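Local coordinates for flagellar biosynthetic protein FliP (Thermotoga maritima MSB8, PDB 5H72) that probably takes part in flagellum-specific protein export as a membrane component of the type III export gate, represented here by its periplasmic domain, at residues Ser53-Ala58 with Glu62-Val67; Ile34-Asn39 with Pro70-Gly75. All coordinates share one frame; numbering follows the deposited sequence.

Contact 1. Residues Ser53-Ala58 with Glu62-Val67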
loop_
_atom_site.group_PDB
_atom_site.type_symbol
_atom_site.label_atom_id
_atom_site.label_comp_id
_atom_site.label_asym_id
_atom_site.label_seq_id
_atom_site.Cartn_x
_atom_site.Cartn_y
_atom_site.Cartn_z
ATOM N N SER A 53 23.938 -4.694 -3.702
ATOM C CA SER A 53 23.985 -3.547 -2.804
ATOM C C SER A 53 25.093 -3.672 -1.763
ATOM O O SER A 53 25.137 -2.903 -0.802
ATOM C CB SER A 53 22.643 -3.377 -2.085
ATOM O OG SER A 53 21.556 -3.470 -2.988
ATOM N N GLY A 54 25.972 -4.652 -1.937
ATOM C CA GLY A 54 27.059 -4.857 -0.992
ATOM C C GLY A 54 26.594 -5.239 0.401
ATOM O O GLY A 54 27.271 -4.963 1.393
ATOM N N ILE A 55 25.430 -5.874 0.473
ATOM C CA ILE A 55 24.898 -6.372 1.736
ATOM C C ILE A 55 25.130 -7.884 1.838
ATOM O O ILE A 55 24.793 -8.638 0.923
ATOM C CB ILE A 55 23.394 -6.044 1.875
ATOM C CG1 ILE A 55 23.202 -4.527 1.952
ATOM C CG2 ILE A 55 22.804 -6.703 3.103
ATOM C CD1 ILE A 55 21.742 -4.083 1.997
ATOM N N GLU A 56 25.716 -8.322 2.945
ATOM C CA GLU A 56 26.059 -9.731 3.107
ATOM C C GLU A 56 25.133 -10.438 4.081
ATOM O O GLU A 56 25.223 -10.228 5.293
ATOM C CB GLU A 56 27.507 -9.875 3.578
ATOM C CG GLU A 56 28.520 -9.396 2.556
ATOM C CD GLU A 56 29.943 -9.706 2.967
ATOM O OE1 GLU A 56 30.717 -10.170 2.100
ATOM O OE2 GLU A 56 30.285 -9.488 4.151
ATOM N N ILE A 57 24.255 -11.285 3.544
ATOM C CA ILE A 57 23.280 -12.004 4.361
ATOM C C ILE A 57 23.331 -13.506 4.106
ATOM O O ILE A 57 23.690 -13.943 3.010
ATOM C CB ILE A 57 21.836 -11.497 4.100
ATOM C CG1 ILE A 57 21.468 -11.654 2.626
ATOM C CG2 ILE A 57 21.687 -10.046 4.521
ATOM C CD1 ILE A 57 20.016 -11.364 2.317
ATOM N N ALA A 58 22.958 -14.291 5.116
ATOM C CA ALA A 58 22.892 -15.750 4.989
ATOM C C ALA A 58 21.462 -16.246 4.747
ATOM O O ALA A 58 21.259 -17.291 4.119
ATOM C CB ALA A 58 23.472 -16.413 6.231
ATOM N N GLU A 62 17.404 -11.701 7.314
ATOM C CA GLU A 62 18.412 -10.705 7.680
ATOM C C GLU A 62 18.455 -9.532 6.691
ATOM O O GLU A 62 19.182 -8.567 6.899
ATOM C CB GLU A 62 19.794 -11.357 7.778
ATOM C CG GLU A 62 19.858 -12.560 8.717
ATOM C CD GLU A 62 21.109 -13.413 8.509
ATOM O OE1 GLU A 62 21.838 -13.194 7.510
ATOM O OE2 GLU A 62 21.364 -14.308 9.349
ATOM N N ALA A 63 17.685 -9.610 5.611
ATOM C CA ALA A 63 17.647 -8.503 4.666
ATOM C C ALA A 63 16.892 -7.317 5.260
ATOM O O ALA A 63 15.801 -7.480 5.809
ATOM C CB ALA A 63 17.011 -8.930 3.362
ATOM N N PRO A 64 17.486 -6.123 5.171
ATOM C CA PRO A 64 16.796 -4.896 5.586
ATOM C C PRO A 64 15.621 -4.594 4.650
ATOM O O PRO A 64 15.544 -5.146 3.549
ATOM C CB PRO A 64 17.886 -3.823 5.478
ATOM C CG PRO A 64 18.808 -4.350 4.411
ATOM C CD PRO A 64 18.823 -5.846 4.615
ATOM N N ASN A 65 14.716 -3.726 5.081
ATOM C CA ASN A 65 13.535 -3.451 4.281
ATOM C C ASN A 65 13.876 -2.857 2.913
ATOM O O ASN A 65 13.147 -3.070 1.949
ATOM C CB ASN A 65 12.584 -2.535 5.051
ATOM C CG ASN A 65 11.827 -3.271 6.144
ATOM O OD1 ASN A 65 11.636 -4.485 6.076
ATOM N ND2 ASN A 65 11.393 -2.539 7.158
ATOM N N ALA A 66 14.995 -2.144 2.813
ATOM C CA ALA A 66 15.416 -1.560 1.533
ATOM C C ALA A 66 15.692 -2.626 0.481
ATOM O O ALA A 66 15.678 -2.342 -0.724
ATOM C CB ALA A 66 16.651 -0.687 1.722
ATOM N N VAL A 67 15.950 -3.845 0.941
ATOM C CA VAL A 67 16.163 -4.982 0.068
ATOM C C VAL A 67 14.918 -5.849 0.028
ATOM O O VAL A 67 14.472 -6.282 -1.038
ATOM C CB VAL A 67 17.370 -5.849 0.553
ATOM C CG1 VAL A 67 17.410 -7.184 -0.163
ATOM C CG2 VAL A 67 18.675 -5.094 0.375
#
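Glu62 reaches back across the turn to Ala58 and takes the backbone N-H of that residue on its carboxylate: Ala58 N to Glu62 OE1 is 2.9 Å, with an N-H...O angle of 166°. The bond is nearly straight at the hydrogen, yet the donor approaches OE1 from the syn side at a tilt, 29° out of the carboxylate plane. The Glu62 side chain gets there with CG beside its own backbone N and an extended run beyond it. On the way its CB passes Ile57 CG2.

Ile57 points its side chain at the segment 62-67. Its CG1 stands between the backbone N and the carbonyl carbon (chi1 58°), which turns the two arms to different targets: CG2 lies 3.8 Å from the carbonyl O of Glu62, and CD1 reaches the methyl of Ala63, CD1 to CB 4.0 Å. Val46 and Ala50 of helix 43-52 also touch Ile57, and Val46 backs Ala63 and Val67.

Two residues earlier, Ile55 sets its CD1 against two partners that lie side by side. It meets Pro64 tip to tip, CD1 to CG 3.8 Å, and slides past Val67 in the opposite direction, CD1 to CG2 3.6 Å. Pro64 is the N-cap residue of helix 65-80, and its carbonyl O accepts the N-H of Val67 in the first turn. At the other end, Gly54, with positive phi, is the C-prime residue of the Schellman motif closing helix 43-52.

The chemistry is thus divided: methyl contacts pack the linker between two helices against the start of the second, while a single carboxylate-to-amide bond ties the far end of the turn, where Ala58 and Glu62 are both exposed.

Contact 2. Residues Ile34-Asn39 with Pro70-Gly75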
loop_
_atom_site.group_PDB
_atom_site.type_symbol
_atom_site.label_atom_id
_atom_site.label_comp_id
_atom_site.label_asym_id
_atom_site.label_seq_id
_atom_site.Cartn_x
_atom_site.Cartn_y
_atom_site.Cartn_z
ATOM N N ILE A 34 8.158 -11.988 3.842
ATOM C CA ILE A 34 9.016 -13.162 3.893
ATOM C C ILE A 34 8.241 -14.443 3.563
ATOM O O ILE A 34 8.698 -15.269 2.776
ATOM C CB ILE A 34 9.694 -13.277 5.268
ATOM C CG1 ILE A 34 10.797 -12.224 5.382
ATOM C CG2 ILE A 34 10.262 -14.673 5.486
ATOM C CD1 ILE A 34 11.309 -12.017 6.784
ATOM N N ASN A 35 7.056 -14.596 4.141
ATOM C CA ASN A 35 6.233 -15.778 3.881
ATOM C C ASN A 35 5.844 -15.896 2.409
ATOM O O ASN A 35 5.896 -16.982 1.837
ATOM C CB ASN A 35 4.985 -15.748 4.751
ATOM C CG ASN A 35 4.135 -16.996 4.605
ATOM O OD1 ASN A 35 3.006 -16.937 4.126
ATOM N ND2 ASN A 35 4.672 -18.135 5.025
ATOM N N GLU A 36 5.466 -14.772 1.796
ATOM C CA GLU A 36 5.107 -14.734 0.376
ATOM C C GLU A 36 6.294 -15.136 -0.492
ATOM O O GLU A 36 6.139 -15.848 -1.480
ATOM C CB GLU A 36 4.626 -13.336 -0.037
ATOM C CG GLU A 36 3.157 -13.065 0.244
ATOM C CD GLU A 36 2.224 -13.901 -0.630
ATOM O OE1 GLU A 36 2.227 -13.719 -1.866
ATOM O OE2 GLU A 36 1.485 -14.739 -0.074
ATOM N N LEU A 37 7.479 -14.665 -0.111
ATOM C CA LEU A 37 8.685 -14.943 -0.873
ATOM C C LEU A 37 9.066 -16.422 -0.790
ATOM O O LEU A 37 9.499 -17.010 -1.779
ATOM C CB LEU A 37 9.845 -14.061 -0.386
ATOM C CG LEU A 37 9.843 -12.596 -0.842
ATOM C CD1 LEU A 37 10.793 -11.783 0.005
ATOM C CD2 LEU A 37 10.211 -12.458 -2.314
ATOM N N LYS A 38 8.905 -17.020 0.387
ATOM C CA LYS A 38 9.225 -18.429 0.559
ATOM C C LYS A 38 8.199 -19.297 -0.142
ATOM O O LYS A 38 8.560 -20.204 -0.886
ATOM C CB LYS A 38 9.304 -18.805 2.040
ATOM C CG LYS A 38 10.517 -18.227 2.740
ATOM C CD LYS A 38 10.714 -18.855 4.110
ATOM C CE LYS A 38 11.911 -18.229 4.820
ATOM N NZ LYS A 38 12.132 -18.810 6.182
ATOM N N ASN A 39 6.924 -19.014 0.094
ATOM C CA ASN A 39 5.862 -19.859 -0.431
ATOM C C ASN A 39 5.812 -19.858 -1.960
ATOM O O ASN A 39 5.316 -20.805 -2.564
ATOM C CB ASN A 39 4.513 -19.446 0.168
ATOM C CG ASN A 39 4.373 -19.876 1.639
ATOM O OD1 ASN A 39 5.093 -20.764 2.110
ATOM N ND2 ASN A 39 3.443 -19.255 2.359
ATOM N N PRO A 70 11.646 -4.334 -2.073
ATOM C CA PRO A 70 11.713 -4.472 -3.535
ATOM C C PRO A 70 11.698 -5.928 -4.019
ATOM O O PRO A 70 11.090 -6.218 -5.052
ATOM C CB PRO A 70 13.045 -3.801 -3.891
ATOM C CG PRO A 70 13.334 -2.896 -2.776
ATOM C CD PRO A 70 12.791 -3.563 -1.551
ATOM N N ALA A 71 12.349 -6.830 -3.286
ATOM C CA ALA A 71 12.345 -8.247 -3.658
ATOM C C ALA A 71 10.930 -8.797 -3.604
ATOM O O ALA A 71 10.516 -9.568 -4.472
ATOM C CB ALA A 71 13.263 -9.046 -2.747
ATOM N N PHE A 72 10.192 -8.384 -2.579
ATOM C CA PHE A 72 8.808 -8.815 -2.378
ATOM C C PHE A 72 7.947 -8.396 -3.555
ATOM O O PHE A 72 7.235 -9.222 -4.132
ATOM C CB PHE A 72 8.265 -8.236 -1.064
ATOM C CG PHE A 72 6.763 -8.267 -0.940
ATOM C CD1 PHE A 72 6.097 -9.458 -0.700
ATOM C CD2 PHE A 72 6.021 -7.090 -1.023
ATOM C CE1 PHE A 72 4.719 -9.482 -0.573
ATOM C CE2 PHE A 72 4.644 -7.105 -0.896
ATOM C CZ PHE A 72 3.990 -8.299 -0.669
ATOM N N VAL A 73 8.035 -7.115 -3.915
ATOM C CA VAL A 73 7.274 -6.563 -5.035
ATOM C C VAL A 73 7.621 -7.254 -6.346
ATOM O O VAL A 73 6.731 -7.621 -7.113
ATOM C CB VAL A 73 7.510 -5.040 -5.186
ATOM C CG1 VAL A 73 6.826 -4.506 -6.442
ATOM C CG2 VAL A 73 7.010 -4.318 -3.956
ATOM N N LEU A 74 8.913 -7.423 -6.605
ATOM C CA LEU A 74 9.351 -8.185 -7.773
ATOM C C LEU A 74 8.718 -9.558 -7.761
ATOM O O LEU A 74 8.162 -9.995 -8.770
ATOM C CB LEU A 74 10.872 -8.318 -7.812
ATOM C CG LEU A 74 11.662 -7.122 -8.339
ATOM C CD1 LEU A 74 13.114 -7.526 -8.532
ATOM C CD2 LEU A 74 11.060 -6.605 -9.643
ATOM N N GLY A 75 8.789 -10.223 -6.607
ATOM C CA GLY A 75 8.172 -11.524 -6.423
ATOM C C GLY A 75 6.687 -11.554 -6.751
ATOM O O GLY A 75 6.216 -12.477 -7.412
#
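One residue past the kink at Pro70, whose nitrogen makes no bond to the preceding turn and whose ring packs on Phe22 of the third subunit, Ala71 meets Leu37 through its backbone. Leu37 CD2 lies 3.6 Å from the carbonyl O of Ala71, an apolar methyl resting on a polar atom that already accepts the N-H of Gly75 and a weak hydrogen bond from Asn45. The Ala71 methyl itself packs on Val46 and Leu49 of helix 43-52.

Phe72 comes next and meets both side chains of the other helix. The same Leu37 CD2 approaches its CA at 3.9 Å. With CG anti to the backbone N (chi1 163°), the ring swings out toward Glu36 and presents its edge: Glu36 CB lies in the ring plane, 3.9 Å from CE1, with CG almost as near. The Glu36 chain bends at chi2, and its carboxylate stands nearly perpendicular to the ring, the planes 83° apart. Its OE1 forms a salt bridge with Arg28 of the second subunit, which may offset the closeness of the Glu76 carboxylate.

This is a helix-helix packing in an all-helical domain: the segments 34-39 of helix 17-39 and 70-75 of helix 65-80 cross at 47°, their axes 9.6 Å apart at closest approach, and Val46 of helix 43-52 also touches Leu37.

Further on, Val73 and Leu74 pack on Phe22 of the third subunit. Gly75, whose N-H closes the turn onto Ala71, brings bare backbone to the side facing Leu37 CD2.

How the contacts relate
From the N terminus, the chain runs along helix 17-39, whose last turns supply the first half of contact 2. It then passes through helix 43-52 into the linker, where contact 1 closes a short turn with only three residues between its segments. Helix 65-80 begins inside contact 1 and, a turn later, completes contact 2, closing a loop of 30 residues that holds the whole of contact 1. The centres lie 14 Å apart, yet the two touch where the carbonyl O of Asn65 packs on Pro70 CD. Together they fix both helix 17-39 and the linker to helix 65-80, with Val46 of helix 43-52 reaching both.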